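Local coordinates for B-agarase (Agarivorans gilvus, PDB 5Z6P), which belongs to glycoside hydrolase family 50 and, as an agarase, hydrolyses agar, probably at the beta-galactosidic linkages of its polysaccharide chains, at residues G520-A525 against D586-L591; N557-T562 against N580-E585; P473-P478 against C536-V541; V629-A634 against A658-P663. All coordinates share one frame; numbering follows the deposited sequence.

Interaction 1: residues G520-A525 against D586-L591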
loop_
_atom_site.group_PDB
_atom_site.type_symbol
_atom_site.label_atom_id
_atom_site.label_comp_id
_atom_site.label_asym_id
_atom_site.label_seq_id
_atom_site.Cartn_x
_atom_site.Cartn_y
_atom_site.Cartn_z
ATOM N N GLY A 520 -11.660 -11.533 13.178
ATOM C CA GLY A 520 -10.868 -10.486 12.561
ATOM C C GLY A 520 -11.574 -9.144 12.639
ATOM O O GLY A 520 -11.035 -8.168 13.127
ATOM N N HIS A 521 -12.805 -9.123 12.157
ATOM C CA HIS A 521 -13.620 -7.921 12.098
ATOM C C HIS A 521 -13.750 -7.252 13.479
ATOM O O HIS A 521 -13.451 -6.066 13.633
ATOM C CB HIS A 521 -14.996 -8.289 11.521
ATOM C CG HIS A 521 -15.894 -7.122 11.242
ATOM N ND1 HIS A 521 -16.925 -7.193 10.333
ATOM C CD2 HIS A 521 -15.946 -5.878 11.775
ATOM C CE1 HIS A 521 -17.566 -6.038 10.303
ATOM N NE2 HIS A 521 -16.990 -5.224 11.171
ATOM N N TYR A 522 -14.183 -8.023 14.468
ATOM C CA TYR A 522 -14.463 -7.500 15.803
ATOM C C TYR A 522 -13.388 -7.896 16.820
ATOM O O TYR A 522 -13.628 -7.869 18.014
ATOM C CB TYR A 522 -15.854 -7.974 16.265
ATOM C CG TYR A 522 -16.955 -7.520 15.338
ATOM C CD1 TYR A 522 -17.414 -6.214 15.374
ATOM C CD2 TYR A 522 -17.509 -8.381 14.396
ATOM C CE1 TYR A 522 -18.383 -5.776 14.511
ATOM C CE2 TYR A 522 -18.503 -7.944 13.526
ATOM C CZ TYR A 522 -18.924 -6.640 13.596
ATOM O OH TYR A 522 -19.898 -6.180 12.772
ATOM N N GLY A 523 -12.197 -8.246 16.334
ATOM C CA GLY A 523 -11.064 -8.573 17.188
ATOM C C GLY A 523 -10.788 -7.620 18.352
ATOM O O GLY A 523 -10.480 -8.056 19.456
ATOM N N ILE A 524 -10.907 -6.319 18.111
ATOM C CA ILE A 524 -10.676 -5.332 19.159
ATOM C C ILE A 524 -11.746 -5.433 20.251
ATOM O O ILE A 524 -11.453 -5.309 21.430
ATOM C CB ILE A 524 -10.640 -3.886 18.584
ATOM C CG1 ILE A 524 -9.404 -3.678 17.705
ATOM C CG2 ILE A 524 -10.639 -2.861 19.695
ATOM C CD1 ILE A 524 -9.501 -2.434 16.814
ATOM N N ALA A 525 -12.988 -5.666 19.848
ATOM C CA ALA A 525 -14.063 -5.846 20.809
ATOM C C ALA A 525 -13.832 -7.115 21.630
ATOM O O ALA A 525 -13.883 -7.087 22.854
ATOM C CB ALA A 525 -15.399 -5.895 20.112
ATOM N N ASP A 586 -23.532 -6.696 19.576
ATOM C CA ASP A 586 -22.851 -6.004 20.672
ATOM C C ASP A 586 -21.386 -5.670 20.326
ATOM O O ASP A 586 -20.928 -4.586 20.626
ATOM C CB ASP A 586 -22.934 -6.839 21.964
ATOM C CG ASP A 586 -24.348 -6.856 22.558
ATOM O OD1 ASP A 586 -25.080 -5.888 22.324
ATOM O OD2 ASP A 586 -24.723 -7.827 23.239
ATOM N N TYR A 587 -20.663 -6.589 19.690
ATOM C CA TYR A 587 -19.294 -6.283 19.259
ATOM C C TYR A 587 -19.283 -5.040 18.373
ATOM O O TYR A 587 -18.409 -4.189 18.498
ATOM C CB TYR A 587 -18.642 -7.459 18.501
ATOM C CG TYR A 587 -18.558 -8.769 19.260
ATOM C CD1 TYR A 587 -18.586 -8.804 20.647
ATOM C CD2 TYR A 587 -18.439 -9.974 18.573
ATOM C CE1 TYR A 587 -18.513 -10.018 21.337
ATOM C CE2 TYR A 587 -18.371 -11.165 19.232
ATOM C CZ TYR A 587 -18.409 -11.191 20.609
ATOM O OH TYR A 587 -18.348 -12.398 21.236
ATOM N N ALA A 588 -20.263 -4.942 17.479
ATOM C CA ALA A 588 -20.396 -3.780 16.603
ATOM C C ALA A 588 -20.581 -2.472 17.388
ATOM O O ALA A 588 -19.923 -1.479 17.105
ATOM C CB ALA A 588 -21.551 -3.979 15.643
ATOM N N LEU A 589 -21.488 -2.477 18.357
ATOM C CA LEU A 589 -21.683 -1.312 19.217
ATOM C C LEU A 589 -20.373 -0.912 19.913
ATOM O O LEU A 589 -20.017 0.251 19.971
ATOM C CB LEU A 589 -22.750 -1.593 20.279
ATOM C CG LEU A 589 -24.194 -1.848 19.840
ATOM C CD1 LEU A 589 -25.041 -2.236 21.046
ATOM C CD2 LEU A 589 -24.776 -0.623 19.138
ATOM N N LEU A 590 -19.687 -1.909 20.461
ATOM C CA LEU A 590 -18.452 -1.691 21.204
ATOM C C LEU A 590 -17.364 -1.112 20.292
ATOM O O LEU A 590 -16.738 -0.143 20.656
ATOM C CB LEU A 590 -17.975 -2.995 21.849
ATOM C CG LEU A 590 -18.935 -3.624 22.874
ATOM C CD1 LEU A 590 -18.422 -4.967 23.383
ATOM C CD2 LEU A 590 -19.194 -2.685 24.043
ATOM N N LEU A 591 -17.169 -1.705 19.110
ATOM C CA LEU A 591 -16.139 -1.244 18.174
ATOM C C LEU A 591 -16.398 0.208 17.753
ATOM O O LEU A 591 -15.500 1.058 17.803
ATOM C CB LEU A 591 -16.077 -2.162 16.939
ATOM C CG LEU A 591 -15.069 -1.857 15.843
ATOM C CD1 LEU A 591 -13.646 -1.865 16.374
ATOM C CD2 LEU A 591 -15.222 -2.847 14.689
#
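Tyr522 lies against the first turn of segment 586-591, and this is the dense half of the contact. Its ring meets Tyr587 CB and the backbone at Ala588 obliquely: CD1 is 3.6 Å from Tyr587 CB, and CE1 comes within 3.5 Å of Ala588 CA. A chi1 of -59°, which turns the ring away from its own carbonyl, brings it to the helix. Beside it, Ala525 CB sits 3.9 Å from Tyr587 CB, where the CA atoms of the two segments come closest (Ala525 and Tyr587). Leu591 has the largest area buried here. Its CD2 comes to 3.8 Å from His521 O, but its side-chain pairs are somewhat wider, CD2 to Tyr522 CD1 at 4.1 Å and CD1 to Ile524 CD1 at 4.2 Å. Leu591, Ile524 and Ala525 are buried; the more open margin is at His521 and Ala588, which flank the Tyr522 ring. Tyr522 is also the N-cap residue of helix 523-530. The Tyr522 hydroxyl and His521 NE2 bond to the two carboxylate oxygens of Glu628, and the Tyr587 hydroxyl bonds to His579. Between the segments themselves the chemistry is thus apolar, which implies that shape and burial hold them together while the polar ends are anchored to third parties.

Interaction 2: residues N557-T562 against N580-E585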
loop_
_atom_site.group_PDB
_atom_site.type_symbol
_atom_site.label_atom_id
_atom_site.label_comp_id
_atom_site.label_asym_id
_atom_site.label_seq_id
_atom_site.Cartn_x
_atom_site.Cartn_y
_atom_site.Cartn_z
ATOM N N ASN A 557 -26.797 -12.387 30.087
ATOM C CA ASN A 557 -26.595 -13.832 30.095
ATOM C C ASN A 557 -27.565 -14.547 29.165
ATOM O O ASN A 557 -27.171 -15.448 28.444
ATOM C CB ASN A 557 -26.716 -14.388 31.510
ATOM C CG ASN A 557 -25.442 -14.176 32.336
ATOM O OD1 ASN A 557 -24.358 -13.993 31.791
ATOM N ND2 ASN A 557 -25.578 -14.199 33.645
ATOM N N GLN A 558 -28.824 -14.118 29.181
ATOM C CA GLN A 558 -29.861 -14.629 28.286
ATOM C C GLN A 558 -29.463 -14.453 26.817
ATOM O O GLN A 558 -29.554 -15.374 26.016
ATOM C CB GLN A 558 -31.186 -13.905 28.557
ATOM C CG GLN A 558 -32.446 -14.624 28.087
ATOM C CD GLN A 558 -32.352 -16.138 28.206
ATOM O OE1 GLN A 558 -32.311 -16.856 27.202
ATOM N NE2 GLN A 558 -32.320 -16.632 29.443
ATOM N N SER A 559 -29.007 -13.252 26.490
ATOM C CA SER A 559 -28.624 -12.902 25.127
ATOM C C SER A 559 -27.309 -13.553 24.695
ATOM O O SER A 559 -27.216 -14.075 23.593
ATOM C CB SER A 559 -28.541 -11.383 25.005
ATOM O OG SER A 559 -27.832 -10.989 23.852
ATOM N N TRP A 560 -26.310 -13.528 25.573
ATOM C CA TRP A 560 -24.992 -14.066 25.259
ATOM C C TRP A 560 -24.884 -15.576 25.476
ATOM O O TRP A 560 -23.918 -16.183 25.043
ATOM C CB TRP A 560 -23.912 -13.384 26.102
ATOM C CG TRP A 560 -23.553 -12.031 25.653
ATOM C CD1 TRP A 560 -24.291 -11.208 24.863
ATOM C CD2 TRP A 560 -22.345 -11.332 25.952
ATOM N NE1 TRP A 560 -23.632 -10.038 24.662
ATOM C CE2 TRP A 560 -22.434 -10.083 25.314
ATOM C CE3 TRP A 560 -21.212 -11.636 26.706
ATOM C CZ2 TRP A 560 -21.420 -9.139 25.403
ATOM C CZ3 TRP A 560 -20.205 -10.703 26.787
ATOM C CH2 TRP A 560 -20.318 -9.459 26.146
ATOM N N GLN A 561 -25.873 -16.156 26.152
ATOM C CA GLN A 561 -25.838 -17.553 26.586
ATOM C C GLN A 561 -24.611 -17.795 27.455
ATOM O O GLN A 561 -23.858 -18.734 27.236
ATOM C CB GLN A 561 -25.866 -18.506 25.386
ATOM C CG GLN A 561 -27.171 -18.475 24.574
ATOM C CD GLN A 561 -28.391 -18.964 25.355
ATOM O OE1 GLN A 561 -28.268 -19.519 26.445
ATOM N NE2 GLN A 561 -29.578 -18.747 24.796
ATOM N N THR A 562 -24.413 -16.904 28.425
ATOM C CA THR A 562 -23.313 -16.979 29.376
ATOM C C THR A 562 -23.852 -17.143 30.797
ATOM O O THR A 562 -25.047 -17.058 31.007
ATOM C CB THR A 562 -22.422 -15.722 29.318
ATOM O OG1 THR A 562 -23.238 -14.552 29.489
ATOM C CG2 THR A 562 -21.666 -15.649 27.978
ATOM N N ASN A 580 -22.345 -15.535 19.111
ATOM C CA ASN A 580 -23.642 -15.724 18.463
ATOM C C ASN A 580 -24.082 -14.421 17.819
ATOM O O ASN A 580 -23.348 -13.441 17.854
ATOM C CB ASN A 580 -24.703 -16.260 19.452
ATOM C CG ASN A 580 -24.881 -15.385 20.697
ATOM O OD1 ASN A 580 -24.673 -14.181 20.672
ATOM N ND2 ASN A 580 -25.270 -16.010 21.790
ATOM N N SER A 581 -25.266 -14.392 17.222
ATOM C CA SER A 581 -25.655 -13.202 16.468
ATOM C C SER A 581 -25.898 -12.002 17.381
ATOM O O SER A 581 -25.660 -10.864 16.983
ATOM C CB SER A 581 -26.891 -13.471 15.610
ATOM O OG SER A 581 -27.943 -13.993 16.383
ATOM N N ALA A 582 -26.348 -12.253 18.606
ATOM C CA ALA A 582 -26.566 -11.164 19.559
ATOM C C ALA A 582 -25.242 -10.559 20.028
ATOM O O ALA A 582 -25.098 -9.349 20.098
ATOM C CB ALA A 582 -27.368 -11.644 20.739
ATOM N N GLN A 583 -24.278 -11.408 20.351
ATOM C CA GLN A 583 -22.955 -10.932 20.725
ATOM C C GLN A 583 -22.295 -10.114 19.616
ATOM O O GLN A 583 -21.591 -9.155 19.900
ATOM C CB GLN A 583 -22.053 -12.109 21.114
ATOM C CG GLN A 583 -22.384 -12.696 22.484
ATOM C CD GLN A 583 -21.668 -14.011 22.764
ATOM O OE1 GLN A 583 -21.442 -14.812 21.865
ATOM N NE2 GLN A 583 -21.336 -14.242 24.024
ATOM N N VAL A 584 -22.519 -10.486 18.357
ATOM C CA VAL A 584 -21.893 -9.765 17.245
ATOM C C VAL A 584 -22.515 -8.376 17.084
ATOM O O VAL A 584 -21.808 -7.410 16.848
ATOM C CB VAL A 584 -21.984 -10.561 15.925
ATOM C CG1 VAL A 584 -21.576 -9.709 14.736
ATOM C CG2 VAL A 584 -21.088 -11.810 16.009
ATOM N N GLU A 585 -23.832 -8.268 17.244
ATOM C CA GLU A 585 -24.458 -6.946 17.334
ATOM C C GLU A 585 -23.785 -6.095 18.418
ATOM O O GLU A 585 -23.484 -4.935 18.197
ATOM C CB GLU A 585 -25.960 -7.063 17.622
ATOM C CG GLU A 585 -26.819 -7.416 16.410
ATOM C CD GLU A 585 -28.158 -8.044 16.803
ATOM O OE1 GLU A 585 -28.827 -8.625 15.926
ATOM O OE2 GLU A 585 -28.539 -7.970 17.990
HETATM O O HOH W 1 -20.617 -16.875 24.733
#
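Trp560 and Gln583 meet where helix 553-560 ends against the start of helix 581-609, a start closed by a capping box of Asn580 and Gln583. The two side chains cross at about a right angle. Gln583 CG lies over one face of the indole, 3.4 Å from the centroid of the five-membered ring and 12° off its normal, a CH-pi contact. Beyond CG the chain runs extended and the amide stands steeply on the ring, the planes being 70° apart, so the CG methylene lies on the face, while NE2 also touches Trp560 near its CG and CB. Trp560 NE1 is bound to Asp586 of helix 581-609, about one turn beyond Gln583, which helps to fix the indole's rotation.

The capping box sets the Gln583 amide from its other end. Gln583 N donates nearly along the C=O axis to Asn580 OD1 at 2.8 Å, and Asn580 N donates in return to Gln583 OE1 at 3.0 Å, in the carbonyl plane. A chi1 of 56° folds the Asn580 side chain back over its own backbone, which lets OD1 reach Gln583 N. The same amide directs ND2 across to Ser559 O, a 3.3 Å bond that uses a lone pair of the carbonyl although the acceptor is tilted out of the Asn580 amide plane. Nearby, Ala582 CB packs tightly on Ser559 OG at 3.2 Å, the hydroxyl itself being bonded to Tyr550. Gln583 NE2 donates to a water at 2.8 Å, and that water in turn makes a weak, long bond to Trp560 O.

Interaction 3: residues P473-P478 against C536-V541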
loop_
_atom_site.group_PDB
_atom_site.type_symbol
_atom_site.label_atom_id
_atom_site.label_comp_id
_atom_site.label_asym_id
_atom_site.label_seq_id
_atom_site.Cartn_x
_atom_site.Cartn_y
_atom_site.Cartn_z
ATOM N N PRO A 473 -4.372 2.983 20.165
ATOM C CA PRO A 473 -4.427 3.670 21.456
ATOM C C PRO A 473 -5.774 3.474 22.166
ATOM O O PRO A 473 -6.775 3.225 21.508
ATOM C CB PRO A 473 -4.204 5.134 21.081
ATOM C CG PRO A 473 -4.584 5.224 19.645
ATOM C CD PRO A 473 -4.208 3.914 19.037
ATOM N N ASP A 474 -5.767 3.545 23.496
ATOM C CA ASP A 474 -7.004 3.608 24.280
ATOM C C ASP A 474 -7.348 5.077 24.457
ATOM O O ASP A 474 -6.729 5.740 25.255
ATOM C CB ASP A 474 -6.817 2.913 25.640
ATOM C CG ASP A 474 -8.124 2.733 26.401
ATOM O OD1 ASP A 474 -9.031 3.559 26.246
ATOM O OD2 ASP A 474 -8.231 1.752 27.162
ATOM N N PRO A 475 -8.325 5.588 23.690
ATOM C CA PRO A 475 -8.651 7.015 23.717
ATOM C C PRO A 475 -9.327 7.459 25.006
ATOM O O PRO A 475 -9.548 8.638 25.144
ATOM C CB PRO A 475 -9.615 7.181 22.527
ATOM C CG PRO A 475 -10.253 5.895 22.380
ATOM C CD PRO A 475 -9.245 4.838 22.823
ATOM N N PHE A 476 -9.642 6.544 25.919
ATOM C CA PHE A 476 -10.206 6.936 27.206
ATOM C C PHE A 476 -9.125 7.081 28.275
ATOM O O PHE A 476 -9.408 7.411 29.414
ATOM C CB PHE A 476 -11.277 5.948 27.646
ATOM C CG PHE A 476 -12.487 5.932 26.739
ATOM C CD1 PHE A 476 -13.470 6.905 26.859
ATOM C CD2 PHE A 476 -12.626 4.958 25.762
ATOM C CE1 PHE A 476 -14.587 6.902 26.022
ATOM C CE2 PHE A 476 -13.739 4.942 24.921
ATOM C CZ PHE A 476 -14.717 5.922 25.049
ATOM N N ASP A 477 -7.877 6.855 27.889
ATOM C CA ASP A 477 -6.762 7.193 28.765
ATOM C C ASP A 477 -6.435 8.667 28.562
ATOM O O ASP A 477 -6.107 9.091 27.454
ATOM C CB ASP A 477 -5.547 6.305 28.472
ATOM C CG ASP A 477 -4.300 6.666 29.303
ATOM O OD1 ASP A 477 -4.242 7.701 30.008
ATOM O OD2 ASP A 477 -3.347 5.875 29.226
ATOM N N PRO A 478 -6.509 9.449 29.643
ATOM C CA PRO A 478 -6.142 10.868 29.606
ATOM C C PRO A 478 -4.805 11.126 28.884
ATOM O O PRO A 478 -4.666 12.154 28.228
ATOM C CB PRO A 478 -6.055 11.234 31.081
ATOM C CG PRO A 478 -7.052 10.307 31.730
ATOM C CD PRO A 478 -6.941 9.022 30.986
ATOM N N CYS A 536 -7.790 -0.982 32.118
ATOM C CA CYS A 536 -8.201 -0.797 30.740
ATOM C C CYS A 536 -9.430 0.108 30.666
ATOM O O CYS A 536 -10.539 -0.363 30.849
ATOM C CB CYS A 536 -8.497 -2.149 30.087
ATOM S SG CYS A 536 -8.861 -2.061 28.377
ATOM N N PRO A 537 -9.219 1.406 30.415
ATOM C CA PRO A 537 -10.314 2.377 30.335
ATOM C C PRO A 537 -11.374 2.013 29.284
ATOM O O PRO A 537 -12.547 2.176 29.565
ATOM C CB PRO A 537 -9.599 3.689 29.963
ATOM C CG PRO A 537 -8.197 3.500 30.414
ATOM C CD PRO A 537 -7.899 2.045 30.307
ATOM N N THR A 538 -10.975 1.558 28.096
ATOM C CA THR A 538 -11.964 1.172 27.092
ATOM C C THR A 538 -12.857 -0.001 27.570
ATOM O O THR A 538 -14.055 -0.001 27.329
ATOM C CB THR A 538 -11.278 0.818 25.727
ATOM O OG1 THR A 538 -10.813 2.020 25.099
ATOM C CG2 THR A 538 -12.249 0.143 24.787
ATOM N N LYS A 539 -12.273 -0.991 28.244
ATOM C CA LYS A 539 -13.062 -2.077 28.823
ATOM C C LYS A 539 -14.117 -1.536 29.796
ATOM O O LYS A 539 -15.263 -1.980 29.772
ATOM C CB LYS A 539 -12.158 -3.096 29.538
ATOM C CG LYS A 539 -12.915 -4.195 30.266
ATOM C CD LYS A 539 -13.837 -4.940 29.341
ATOM C CE LYS A 539 -14.695 -5.952 30.071
ATOM N NZ LYS A 539 -13.929 -7.146 30.545
ATOM N N ALA A 540 -13.730 -0.583 30.647
ATOM C CA ALA A 540 -14.695 0.054 31.558
ATOM C C ALA A 540 -15.860 0.667 30.777
ATOM O O ALA A 540 -17.030 0.501 31.143
ATOM C CB ALA A 540 -14.026 1.104 32.398
ATOM N N VAL A 541 -15.523 1.377 29.700
ATOM C CA VAL A 541 -16.521 1.960 28.817
ATOM C C VAL A 541 -17.414 0.861 28.228
ATOM O O VAL A 541 -18.626 1.018 28.197
ATOM C CB VAL A 541 -15.873 2.774 27.662
ATOM C CG1 VAL A 541 -16.931 3.214 26.648
ATOM C CG2 VAL A 541 -15.147 3.973 28.219
#
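Asp474 OD1 is gripped by two donors from opposite faces of its carboxylate plane. Thr538 OG1 donates from well above the plane at 2.6 Å, whereas Phe476 N comes on the anti side, only 22° out of the plane, at 3.1 Å. The other oxygen uses its syn lone pair for Thr538 N, with OD2 to N at 2.9 Å and an N-H...O angle of 163°. Asp474 thus holds Thr538 by both its backbone N-H and its hydroxyl. Its CG, anti to the backbone N (chi1 -170°), brings the carboxylate to the first turn of helix 537-550, where the charge probably also interacts favourably with the helix dipole. Pro537, with no N-H to offer, lays its ring beside the acid, CD being 3.2 Å from OD2.

An apolar patch adjoins these hydrogen bonds. Val541 CG2 sits squarely above the Phe476 ring, 3.4 Å from its centroid, in a CH-pi contact, while Phe476 CB packs on Pro537 CB at 3.6 Å. Thr538 OG1 and Asp474 OD1 lie at the edge of that ring, near its plane, so the phenyl borders the hydrogen bonds as well as the valine. Cys536, the N-cap of the helix, accepts from Lys539 N through its sulfur, a bond of 3.6 Å, as sulfur acceptors usually give. In segment 473-478 the bond from Phe476 N makes an Asx turn, and Asp477 N returns to Asp474 O: an Asx turn combined with a type I beta turn, set between strand 472-473 and helix 478-495.

Interaction 4: residues V629-A634 against A658-P663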
loop_
_atom_site.group_PDB
_atom_site.type_symbol
_atom_site.label_atom_id
_atom_site.label_comp_id
_atom_site.label_asym_id
_atom_site.label_seq_id
_atom_site.Cartn_x
_atom_site.Cartn_y
_atom_site.Cartn_z
ATOM N N VAL A 629 -16.021 1.430 12.083
ATOM C CA VAL A 629 -15.019 2.477 12.236
ATOM C C VAL A 629 -15.185 3.565 11.162
ATOM O O VAL A 629 -14.818 4.712 11.374
ATOM C CB VAL A 629 -13.558 1.895 12.241
ATOM C CG1 VAL A 629 -13.382 0.914 13.421
ATOM C CG2 VAL A 629 -13.200 1.227 10.923
ATOM N N VAL A 630 -15.797 3.233 10.035
ATOM C CA VAL A 630 -16.122 4.266 9.051
ATOM C C VAL A 630 -17.226 5.193 9.584
ATOM O O VAL A 630 -17.103 6.403 9.522
ATOM C CB VAL A 630 -16.557 3.668 7.683
ATOM C CG1 VAL A 630 -17.136 4.756 6.783
ATOM C CG2 VAL A 630 -15.366 2.973 6.984
ATOM N N ARG A 631 -18.288 4.624 10.142
ATOM C CA ARG A 631 -19.321 5.459 10.763
ATOM C C ARG A 631 -18.716 6.301 11.900
ATOM O O ARG A 631 -19.055 7.459 12.059
ATOM C CB ARG A 631 -20.497 4.608 11.264
ATOM C CG ARG A 631 -21.390 4.102 10.144
ATOM C CD ARG A 631 -22.720 3.509 10.629
ATOM N NE ARG A 631 -22.647 2.057 10.770
ATOM C CZ ARG A 631 -22.529 1.480 11.942
ATOM N NH1 ARG A 631 -22.490 2.259 12.991
ATOM N NH2 ARG A 631 -22.436 0.163 12.074
ATOM N N ALA A 632 -17.764 5.751 12.639
ATOM C CA ALA A 632 -17.151 6.523 13.714
ATOM C C ALA A 632 -16.374 7.709 13.142
ATOM O O ALA A 632 -16.400 8.818 13.688
ATOM C CB ALA A 632 -16.247 5.646 14.552
ATOM N N ALA A 633 -15.685 7.472 12.036
ATOM C CA ALA A 633 -14.870 8.522 11.453
ATOM C C ALA A 633 -15.787 9.612 10.939
ATOM O O ALA A 633 -15.560 10.786 11.173
ATOM C CB ALA A 633 -13.996 7.984 10.333
ATOM N N ALA A 634 -16.840 9.189 10.252
ATOM C CA ALA A 634 -17.797 10.106 9.662
ATOM C C ALA A 634 -18.383 11.119 10.684
ATOM O O ALA A 634 -18.776 12.204 10.298
ATOM C CB ALA A 634 -18.920 9.305 8.972
ATOM N N ALA A 658 -22.560 6.057 -0.443
ATOM C CA ALA A 658 -23.792 6.847 -0.432
ATOM C C ALA A 658 -24.397 7.005 0.966
ATOM O O ALA A 658 -24.760 8.101 1.363
ATOM C CB ALA A 658 -24.811 6.229 -1.373
ATOM N N ASP A 659 -24.488 5.902 1.699
ATOM C CA ASP A 659 -25.016 5.901 3.052
ATOM C C ASP A 659 -24.222 6.773 4.004
ATOM O O ASP A 659 -24.787 7.366 4.905
ATOM C CB ASP A 659 -25.048 4.484 3.604
ATOM C CG ASP A 659 -25.916 3.573 2.797
ATOM O OD1 ASP A 659 -26.989 4.028 2.376
ATOM O OD2 ASP A 659 -25.527 2.405 2.588
ATOM N N ILE A 660 -22.907 6.830 3.810
ATOM C CA ILE A 660 -22.031 7.630 4.659
ATOM C C ILE A 660 -22.129 9.093 4.253
ATOM O O ILE A 660 -22.196 9.978 5.098
ATOM C CB ILE A 660 -20.554 7.153 4.557
ATOM C CG1 ILE A 660 -20.423 5.684 4.972
ATOM C CG2 ILE A 660 -19.632 8.049 5.340
ATOM C CD1 ILE A 660 -20.869 5.387 6.387
ATOM N N ASP A 661 -22.144 9.319 2.938
ATOM C CA ASP A 661 -22.282 10.641 2.335
ATOM C C ASP A 661 -21.316 11.659 2.929
ATOM O O ASP A 661 -21.710 12.746 3.359
ATOM C CB ASP A 661 -23.738 11.149 2.453
ATOM C CG ASP A 661 -23.959 12.479 1.720
ATOM O OD1 ASP A 661 -23.220 12.760 0.759
ATOM O OD2 ASP A 661 -24.834 13.263 2.134
ATOM N N MET A 662 -20.039 11.283 2.944
ATOM C CA MET A 662 -18.957 12.167 3.356
ATOM C C MET A 662 -18.032 12.418 2.165
ATOM O O MET A 662 -17.846 11.526 1.344
ATOM C CB MET A 662 -18.154 11.551 4.529
ATOM C CG MET A 662 -18.869 11.594 5.878
ATOM S SD MET A 662 -18.944 13.252 6.540
ATOM C CE MET A 662 -17.257 13.454 7.104
ATOM N N PRO A 663 -17.449 13.628 2.070
ATOM C CA PRO A 663 -16.354 13.783 1.116
ATOM C C PRO A 663 -15.211 12.854 1.505
ATOM O O PRO A 663 -14.922 12.692 2.703
ATOM C CB PRO A 663 -15.956 15.239 1.265
ATOM C CG PRO A 663 -16.345 15.593 2.655
ATOM C CD PRO A 663 -17.560 14.785 2.971
#
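Ile660 buries the most surface here, with Ala634 next and Met662 third. Ile660 lies across the side of helix 627-634 and touches it with both branches. CD1 meets Val630 CG1 at 3.8 Å, the two side chains crossing at about a right angle, and also rests on the aliphatic part of Arg631, 4.0 Å from CG. The other branch, CG2, is 3.9 Å from Ala634 CB, one turn along from Val630. With chi1 at -59° the longer branch points away from the residue's own carbonyl and CG2 away from its N, and this split lets one residue span two successive turns of the facing helix.

In the fold, strand 640-643 is followed by the short helix 657-660 and then by strand 664-668, its parallel neighbour, a beta-alpha-beta unit consistent with the (beta/alpha)8 barrel expected of this enzyme family. Pro663 makes backbone hydrogen bonds with Val640, and helix 627-634 comes just before strand 640-643. The contact therefore joins two helices that each lead into adjacent strands. Arg631, on the solvent side, carries its guanidinium to a salt bridge with Glu592 of helix 581-609.

Met662 follows Asp661, where positive phi ends the helix. Its chain is bent at chi2 and chi3 and folds back against Ala634: CG packs on Ala634 CB at 3.8 Å, and the terminal CE approaches Ala634 O, also at 3.8 Å.

Overall arrangement
Interactions 1 and 2 share helix 581-609 and lie about 13 Å apart between centres, interaction 2 being nested within the loop that interaction 1 closes. They touch directly, Tyr522 CE2 packing 3.7 Å from Val584 CG1. Interaction 4 touches interaction 1 through Leu591 CG and Val629 CG1, 4.0 Å apart, although their centres are about 18 Å apart. Interaction 3 approaches interaction 1 without touching it, nearest atoms about 6 Å apart, and its segments alternate with those of interaction 1 along the chain. Helix 581-609 also packs on Pro475 and Thr538 of interaction 3, and its Ala595 touches Val629 and Ala632 of interaction 4, so it borders all four contacts.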